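Local coordinates for putative O-acetylhomoserine (Thiol)-lyase (PDB 4OC9) that probably makes homocysteine from O-acetylhomoserine and sulfide, as a pyridoxal-phosphate-dependent enzyme of the trans-sulfuration family, at the interface of chains A and B and the interface of chains A and C. Coordinates in Å, arbitrary orientation; residue numbers count along the deposited sequence, not the author numbering. Chains: chain A/B/C, Putative O-acetylhomoserine (Thiol)-lyase.

Contact 1: the interface of chains A and B. Residues chain A 11-12, 23-24, 284, 287-288; chain B 211-213, 371-373.
OE1 of the A:Glu287 carboxylate is gripped by at least two donors from chain B, one from each face of the carboxylate, so it is clamped between them. The hydroxyl OG of B:Ser372 donates to OE1 at 2.6 Å. From the opposite face the amide NE2 of B:Gln211 donates to OE1 at 2.8 Å. The second oxygen, OE2, offers its syn lone pair to the B:Lys373 ammonium NZ at 2.8 Å, a salt bridge, so both ends of the carboxylate are pinned. A:Glu287 runs extended beyond CG (chi2 -167°) and meets B:Gln211 tip to tip. NE2 of B:Gln211 also donates to the backbone O of A:Gln284 at 2.8 Å, on an in-plane lone pair, which fixes the rotation of the amide.

B:Lys373 bends at chi2 and chi3, crosses A:Glu287 at about a right angle and lays its CG 3.7 Å from O of A:Leu11. On its own side NZ lies 3.1 Å from OD1 of B:Asp371, a same-chain salt bridge; the ammonium between two carboxylates may help keep both ionised. OD1 also accepts from OG and, through a bent bond, the backbone N of B:Ser372, which may steady the serine. A water joins NE2 of A:Gln284 to O of B:Gln211. This charged cluster belongs to a two-fold symmetric interface, plausibly a dimer contact: helix 276-309 receives two chain B loops on its flank, while N-terminal loops of chain A close over the lysine.

Contact 2: the interface of chains A and C. Residues chain A 18, 26-28, 30, 32-33, 60; chain C 18, 20-24, 26.
C:Gln20 crosses A:Tyr28 at about a right angle, its amide turned 69° from the ring. Its chain bends at chi2, so CG packs against the phenol end while the amide slides antiparallel past A:Pro60, which sits over one face of the same tyrosine, towards the rim. C:Pro26 lies alongside the tyrosine, pointing the same way, with its CG 3.7 Å from CE1 of A:Tyr28. At the ring's tip the phenol OH donates to OD2 of C:Asp18 at 2.8 Å, but this aspartate is poorly ordered and the bond's finer geometry is tentative.

The other half is held largely through backbone. A:Asn30 has CG anti to its backbone N (chi1 179°), which sends the amide toward the C:Ser22 to C:Ser24 segment. OD1 of A:Asn30 accepts from the backbone N of C:Ser24 at 3.0 Å, the donor standing above the carbonyl plane. The other branch, ND2, lies over one face of the A:Tyr33 ring near the rim and donates to O of A:Ala32 at 2.7 Å. That carbonyl also accepts from the backbone N of C:Ile23, a long but nearly straight bond (173° at H), so it is held from both chains. Beside it, A:Tyr33 forms an antiparallel beta bridge with C:Ser22; loop segments thus pair across a two-fold symmetric interface that may help build the assembly. A:Asp18 is poorly ordered too: its OD2 and OD2 of C:Asp18 are modelled 2.8 Å apart, a clash unless a proton is shared. Within chain C, OG of C:Ser22 donates to O of C:Ser24 at 2.9 Å, nearly along the C=O axis.

Contact 1: the interface of chains A and B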
loop_
_atom_site.group_PDB
_atom_site.type_symbol
_atom_site.label_atom_id
_atom_site.label_comp_id
_atom_site.label_asym_id
_atom_site.label_seq_id
_atom_site.Cartn_x
_atom_site.Cartn_y
_atom_site.Cartn_z
ATOM N N LEU A 11 -19.271 8.736 -4.628
ATOM C CA LEU A 11 -19.321 7.782 -3.500
ATOM C C LEU A 11 -19.983 6.428 -3.752
ATOM O O LEU A 11 -19.711 5.458 -3.054
ATOM C CB LEU A 11 -20.094 8.497 -2.368
ATOM C CG LEU A 11 -19.372 9.668 -1.711
ATOM C CD1 LEU A 11 -20.294 10.604 -0.960
ATOM C CD2 LEU A 11 -18.289 9.136 -0.792
ATOM N N HIS A 12 -20.915 6.422 -4.705
ATOM C CA HIS A 12 -21.670 5.257 -5.088
ATOM C C HIS A 12 -21.677 5.066 -6.580
ATOM O O HIS A 12 -21.837 6.031 -7.316
ATOM C CB HIS A 12 -23.111 5.440 -4.676
ATOM C CG HIS A 12 -23.301 5.614 -3.216
ATOM N ND1 HIS A 12 -23.576 4.559 -2.386
ATOM C CD2 HIS A 12 -23.300 6.719 -2.440
ATOM C CE1 HIS A 12 -23.729 5.004 -1.151
ATOM N NE2 HIS A 12 -23.559 6.313 -1.156
ATOM N N ILE A 23 -17.454 -2.721 1.875
ATOM C CA ILE A 23 -17.996 -1.394 1.491
ATOM C C ILE A 23 -16.969 -0.614 0.701
ATOM O O ILE A 23 -17.302 0.066 -0.273
ATOM C CB ILE A 23 -18.461 -0.610 2.694
ATOM C CG1 ILE A 23 -19.642 -1.363 3.310
ATOM C CG2 ILE A 23 -18.931 0.769 2.277
ATOM C CD1 ILE A 23 -20.133 -0.777 4.604
ATOM N N SER A 24 -15.721 -0.718 1.117
ATOM C CA SER A 24 -14.652 -0.071 0.421
ATOM C C SER A 24 -14.250 -0.968 -0.758
ATOM O O SER A 24 -14.325 -2.200 -0.691
ATOM C CB SER A 24 -13.435 0.092 1.314
ATOM O OG SER A 24 -12.367 0.636 0.535
ATOM N N GLN A 284 -10.309 7.164 -3.254
ATOM C CA GLN A 284 -10.631 7.736 -1.937
ATOM C C GLN A 284 -10.688 9.256 -2.030
ATOM O O GLN A 284 -11.534 9.900 -1.424
ATOM C CB GLN A 284 -9.600 7.323 -0.867
ATOM C CG GLN A 284 -9.331 5.824 -0.805
ATOM C CD GLN A 284 -10.567 4.975 -0.616
ATOM O OE1 GLN A 284 -10.862 4.167 -1.486
ATOM N NE2 GLN A 284 -11.382 5.248 0.413
ATOM N N GLU A 287 -13.872 10.582 -3.562
ATOM C CA GLU A 287 -14.982 10.611 -2.620
ATOM C C GLU A 287 -15.142 11.932 -1.858
ATOM O O GLU A 287 -16.250 12.383 -1.612
ATOM C CB GLU A 287 -14.867 9.495 -1.547
ATOM C CG GLU A 287 -15.045 8.066 -2.014
ATOM C CD GLU A 287 -15.216 7.098 -0.838
ATOM O OE1 GLU A 287 -14.972 7.513 0.308
ATOM O OE2 GLU A 287 -15.595 5.903 -1.042
ATOM N N THR A 288 -14.026 12.553 -1.490
ATOM C CA THR A 288 -14.035 13.808 -0.722
ATOM C C THR A 288 -13.729 15.077 -1.492
ATOM O O THR A 288 -13.706 16.149 -0.917
ATOM C CB THR A 288 -12.940 13.745 0.346
ATOM O OG1 THR A 288 -11.682 13.581 -0.298
ATOM C CG2 THR A 288 -13.156 12.560 1.307
ATOM N N GLN B 211 -13.603 7.085 5.933
ATOM C CA GLN B 211 -13.890 6.305 4.749
ATOM C C GLN B 211 -13.985 4.795 4.893
ATOM O O GLN B 211 -14.001 4.081 3.898
ATOM C CB GLN B 211 -12.848 6.659 3.696
ATOM C CG GLN B 211 -12.998 8.103 3.237
ATOM C CD GLN B 211 -12.015 8.509 2.139
ATOM O OE1 GLN B 211 -10.833 8.715 2.387
ATOM N NE2 GLN B 211 -12.540 8.774 0.974
ATOM N N GLY B 212 -14.091 4.325 6.124
ATOM C CA GLY B 212 -14.221 2.911 6.396
ATOM C C GLY B 212 -13.101 2.058 5.903
ATOM O O GLY B 212 -13.297 0.885 5.591
ATOM N N THR B 213 -11.903 2.619 5.909
ATOM C CA THR B 213 -10.749 1.908 5.417
ATOM C C THR B 213 -9.607 1.597 6.371
ATOM O O THR B 213 -8.733 0.820 6.033
ATOM C CB THR B 213 -10.135 2.692 4.247
ATOM O OG1 THR B 213 -9.800 4.017 4.683
ATOM C CG2 THR B 213 -11.117 2.790 3.110
ATOM N N ASP B 371 -18.295 6.660 8.081
ATOM C CA ASP B 371 -17.807 6.368 6.733
ATOM C C ASP B 371 -18.349 7.518 5.857
ATOM O O ASP B 371 -19.337 8.221 6.170
ATOM C CB ASP B 371 -18.323 4.996 6.274
ATOM C CG ASP B 371 -17.733 4.511 4.938
ATOM O OD1 ASP B 371 -17.176 5.311 4.144
ATOM O OD2 ASP B 371 -17.874 3.303 4.623
ATOM N N SER B 372 -17.683 7.756 4.755
ATOM C CA SER B 372 -18.110 8.806 3.825
ATOM C C SER B 372 -19.445 8.374 3.180
ATOM O O SER B 372 -20.159 9.213 2.618
ATOM C CB SER B 372 -17.013 9.040 2.799
ATOM O OG SER B 372 -16.669 7.800 2.223
ATOM N N LYS B 373 -19.692 7.052 3.162
ATOM C CA LYS B 373 -20.922 6.504 2.616
ATOM C C LYS B 373 -21.867 6.376 3.778
ATOM O O LYS B 373 -21.470 5.923 4.848
ATOM C CB LYS B 373 -20.787 5.146 1.927
ATOM C CG LYS B 373 -20.113 5.123 0.561
ATOM C CD LYS B 373 -18.634 5.407 0.578
ATOM C CE LYS B 373 -17.845 4.259 1.194
ATOM N NZ LYS B 373 -16.405 4.592 1.252
HETATM O O HOH W 1 -13.702 3.649 1.053
#

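Contact 2: the interface of chains A and C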
loop_
_atom_site.group_PDB
_atom_site.type_symbol
_atom_site.label_atom_id
_atom_site.label_comp_id
_atom_site.label_asym_id
_atom_site.label_seq_id
_atom_site.Cartn_x
_atom_site.Cartn_y
_atom_site.Cartn_z
ATOM N N ASP A 18 -18.216 -7.433 -4.272
ATOM C CA ASP A 18 -17.958 -8.781 -4.737
ATOM C C ASP A 18 -18.537 -9.788 -3.700
ATOM O O ASP A 18 -19.499 -9.476 -2.980
ATOM C CB ASP A 18 -16.489 -8.984 -5.114
ATOM C CG ASP A 18 -16.099 -8.262 -6.401
ATOM O OD1 ASP A 18 -16.970 -7.898 -7.226
ATOM O OD2 ASP A 18 -14.878 -8.081 -6.604
ATOM N N PRO A 26 -11.968 -3.143 -2.926
ATOM C CA PRO A 26 -10.729 -3.807 -2.649
ATOM C C PRO A 26 -9.596 -3.357 -3.537
ATOM O O PRO A 26 -9.789 -2.923 -4.669
ATOM C CB PRO A 26 -11.033 -5.281 -2.942
ATOM C CG PRO A 26 -12.516 -5.375 -3.103
ATOM C CD PRO A 26 -12.973 -4.024 -3.534
ATOM N N ILE A 27 -8.380 -3.506 -3.006
ATOM C CA ILE A 27 -7.154 -3.147 -3.728
ATOM C C ILE A 27 -6.616 -4.422 -4.390
ATOM O O ILE A 27 -6.091 -5.315 -3.726
ATOM C CB ILE A 27 -6.048 -2.604 -2.828
ATOM C CG1 ILE A 27 -6.546 -1.432 -1.998
ATOM C CG2 ILE A 27 -4.866 -2.205 -3.718
ATOM C CD1 ILE A 27 -5.550 -0.941 -0.966
ATOM N N TYR A 28 -6.773 -4.485 -5.707
ATOM C CA TYR A 28 -6.319 -5.631 -6.494
ATOM C C TYR A 28 -4.857 -5.489 -6.850
ATOM O O TYR A 28 -4.530 -5.167 -7.986
ATOM C CB TYR A 28 -7.219 -5.871 -7.726
ATOM C CG TYR A 28 -8.632 -6.320 -7.335
ATOM C CD1 TYR A 28 -8.927 -7.667 -7.130
ATOM C CD2 TYR A 28 -9.672 -5.393 -7.124
ATOM C CE1 TYR A 28 -10.195 -8.073 -6.730
ATOM C CE2 TYR A 28 -10.934 -5.814 -6.746
ATOM C CZ TYR A 28 -11.178 -7.153 -6.568
ATOM O OH TYR A 28 -12.418 -7.569 -6.203
ATOM N N ASN A 30 -2.496 -6.931 -8.019
ATOM C CA ASN A 30 -2.408 -8.084 -8.858
ATOM C C ASN A 30 -2.241 -7.775 -10.338
ATOM O O ASN A 30 -2.824 -6.811 -10.855
ATOM C CB ASN A 30 -3.803 -8.701 -8.716
ATOM C CG ASN A 30 -3.987 -9.941 -9.542
ATOM O OD1 ASN A 30 -3.475 -11.016 -9.215
ATOM N ND2 ASN A 30 -4.876 -9.835 -10.530
ATOM N N ALA A 32 -2.369 -10.568 -12.950
ATOM C CA ALA A 32 -3.099 -11.527 -13.801
ATOM C C ALA A 32 -4.365 -12.121 -13.196
ATOM O O ALA A 32 -4.576 -12.063 -11.991
ATOM C CB ALA A 32 -2.162 -12.642 -14.264
ATOM N N TYR A 33 -5.161 -12.733 -14.072
ATOM C CA TYR A 33 -6.418 -13.309 -13.712
ATOM C C TYR A 33 -6.577 -14.714 -14.202
ATOM O O TYR A 33 -6.108 -15.097 -15.271
ATOM C CB TYR A 33 -7.502 -12.376 -14.272
ATOM C CG TYR A 33 -7.236 -10.937 -13.828
ATOM C CD1 TYR A 33 -6.411 -10.102 -14.574
ATOM C CD2 TYR A 33 -7.793 -10.427 -12.642
ATOM C CE1 TYR A 33 -6.143 -8.824 -14.154
ATOM C CE2 TYR A 33 -7.535 -9.138 -12.221
ATOM C CZ TYR A 33 -6.698 -8.355 -12.959
ATOM O OH TYR A 33 -6.420 -7.068 -12.545
ATOM N N PRO A 60 -9.623 -4.102 -11.964
ATOM C CA PRO A 60 -10.911 -3.750 -11.351
ATOM C C PRO A 60 -10.893 -2.534 -10.428
ATOM O O PRO A 60 -11.879 -1.779 -10.402
ATOM C CB PRO A 60 -11.301 -5.011 -10.555
ATOM C CG PRO A 60 -10.424 -6.108 -11.103
ATOM C CD PRO A 60 -9.169 -5.444 -11.581
ATOM N N ASP C 18 -12.612 -14.456 -6.119
ATOM C CA ASP C 18 -13.942 -13.858 -6.063
ATOM C C ASP C 18 -14.460 -13.693 -7.500
ATOM O O ASP C 18 -14.028 -14.387 -8.419
ATOM C CB ASP C 18 -13.954 -12.463 -5.377
ATOM C CG ASP C 18 -13.178 -11.377 -6.158
ATOM O OD1 ASP C 18 -12.461 -11.674 -7.129
ATOM O OD2 ASP C 18 -13.315 -10.196 -5.789
ATOM N N GLN C 20 -13.867 -11.290 -9.617
ATOM C CA GLN C 20 -12.783 -10.802 -10.515
ATOM C C GLN C 20 -11.722 -11.825 -10.875
ATOM O O GLN C 20 -10.944 -11.633 -11.808
ATOM C CB GLN C 20 -12.090 -9.607 -9.870
ATOM C CG GLN C 20 -13.044 -8.487 -9.510
ATOM C CD GLN C 20 -13.791 -7.942 -10.723
ATOM O OE1 GLN C 20 -13.271 -7.910 -11.821
ATOM N NE2 GLN C 20 -15.005 -7.459 -10.494
ATOM N N ARG C 21 -11.659 -12.892 -10.095
ATOM C CA ARG C 21 -10.712 -13.965 -10.315
ATOM C C ARG C 21 -9.233 -13.552 -10.356
ATOM O O ARG C 21 -8.449 -14.022 -11.198
ATOM C CB ARG C 21 -11.120 -14.783 -11.559
ATOM C CG ARG C 21 -12.514 -15.388 -11.436
ATOM C CD ARG C 21 -12.845 -16.372 -12.548
ATOM N NE ARG C 21 -11.947 -17.523 -12.517
ATOM C CZ ARG C 21 -12.113 -18.585 -11.731
ATOM N NH1 ARG C 21 -13.128 -18.668 -10.891
ATOM N NH2 ARG C 21 -11.251 -19.582 -11.786
ATOM N N SER C 22 -8.861 -12.678 -9.436
ATOM C CA SER C 22 -7.481 -12.224 -9.334
ATOM C C SER C 22 -6.702 -13.381 -8.741
ATOM O O SER C 22 -7.167 -14.025 -7.793
ATOM C CB SER C 22 -7.369 -11.009 -8.429
ATOM O OG SER C 22 -7.880 -11.284 -7.140
ATOM N N ILE C 23 -5.537 -13.672 -9.302
ATOM C CA ILE C 23 -4.713 -14.778 -8.814
ATOM C C ILE C 23 -4.191 -14.454 -7.425
ATOM O O ILE C 23 -4.086 -15.317 -6.567
ATOM C CB ILE C 23 -3.576 -15.102 -9.794
ATOM C CG1 ILE C 23 -4.201 -15.628 -11.064
ATOM C CG2 ILE C 23 -2.669 -16.171 -9.220
ATOM C CD1 ILE C 23 -3.224 -15.878 -12.169
ATOM N N SER C 24 -3.823 -13.192 -7.235
ATOM C CA SER C 24 -3.333 -12.733 -5.947
ATOM C C SER C 24 -4.524 -12.415 -5.077
ATOM O O SER C 24 -5.577 -12.000 -5.583
ATOM C CB SER C 24 -2.503 -11.466 -6.091
ATOM O OG SER C 24 -2.142 -11.038 -4.790
ATOM N N PRO C 26 -6.872 -10.342 -2.902
ATOM C CA PRO C 26 -7.046 -8.907 -2.829
ATOM C C PRO C 26 -6.824 -8.367 -1.441
ATOM O O PRO C 26 -7.007 -9.092 -0.453
ATOM C CB PRO C 26 -8.506 -8.696 -3.224
ATOM C CG PRO C 26 -8.981 -9.998 -3.789
ATOM C CD PRO C 26 -8.123 -11.060 -3.193
#

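The C-alpha centres of contact 1 and contact 2 lie about 20 Å apart, and the N-terminal segment of the protein links them. In chain A, residues 11-12 and 23-24 serve contact 1, while 18, 26-28, 30, 32-33 and, from helix 60-73, A:Pro60 serve contact 2, so the segment alternates between the two partners. By symmetry, residues 23 and 24 of one chain meet both: from chain A they touch chain B, and from chain C they touch chain A. Each interface is two-fold symmetric, and the deposited assembly holds four copies. The arrangement suggests that the N-terminal segment ties two kinds of dimer contact into a tetramer.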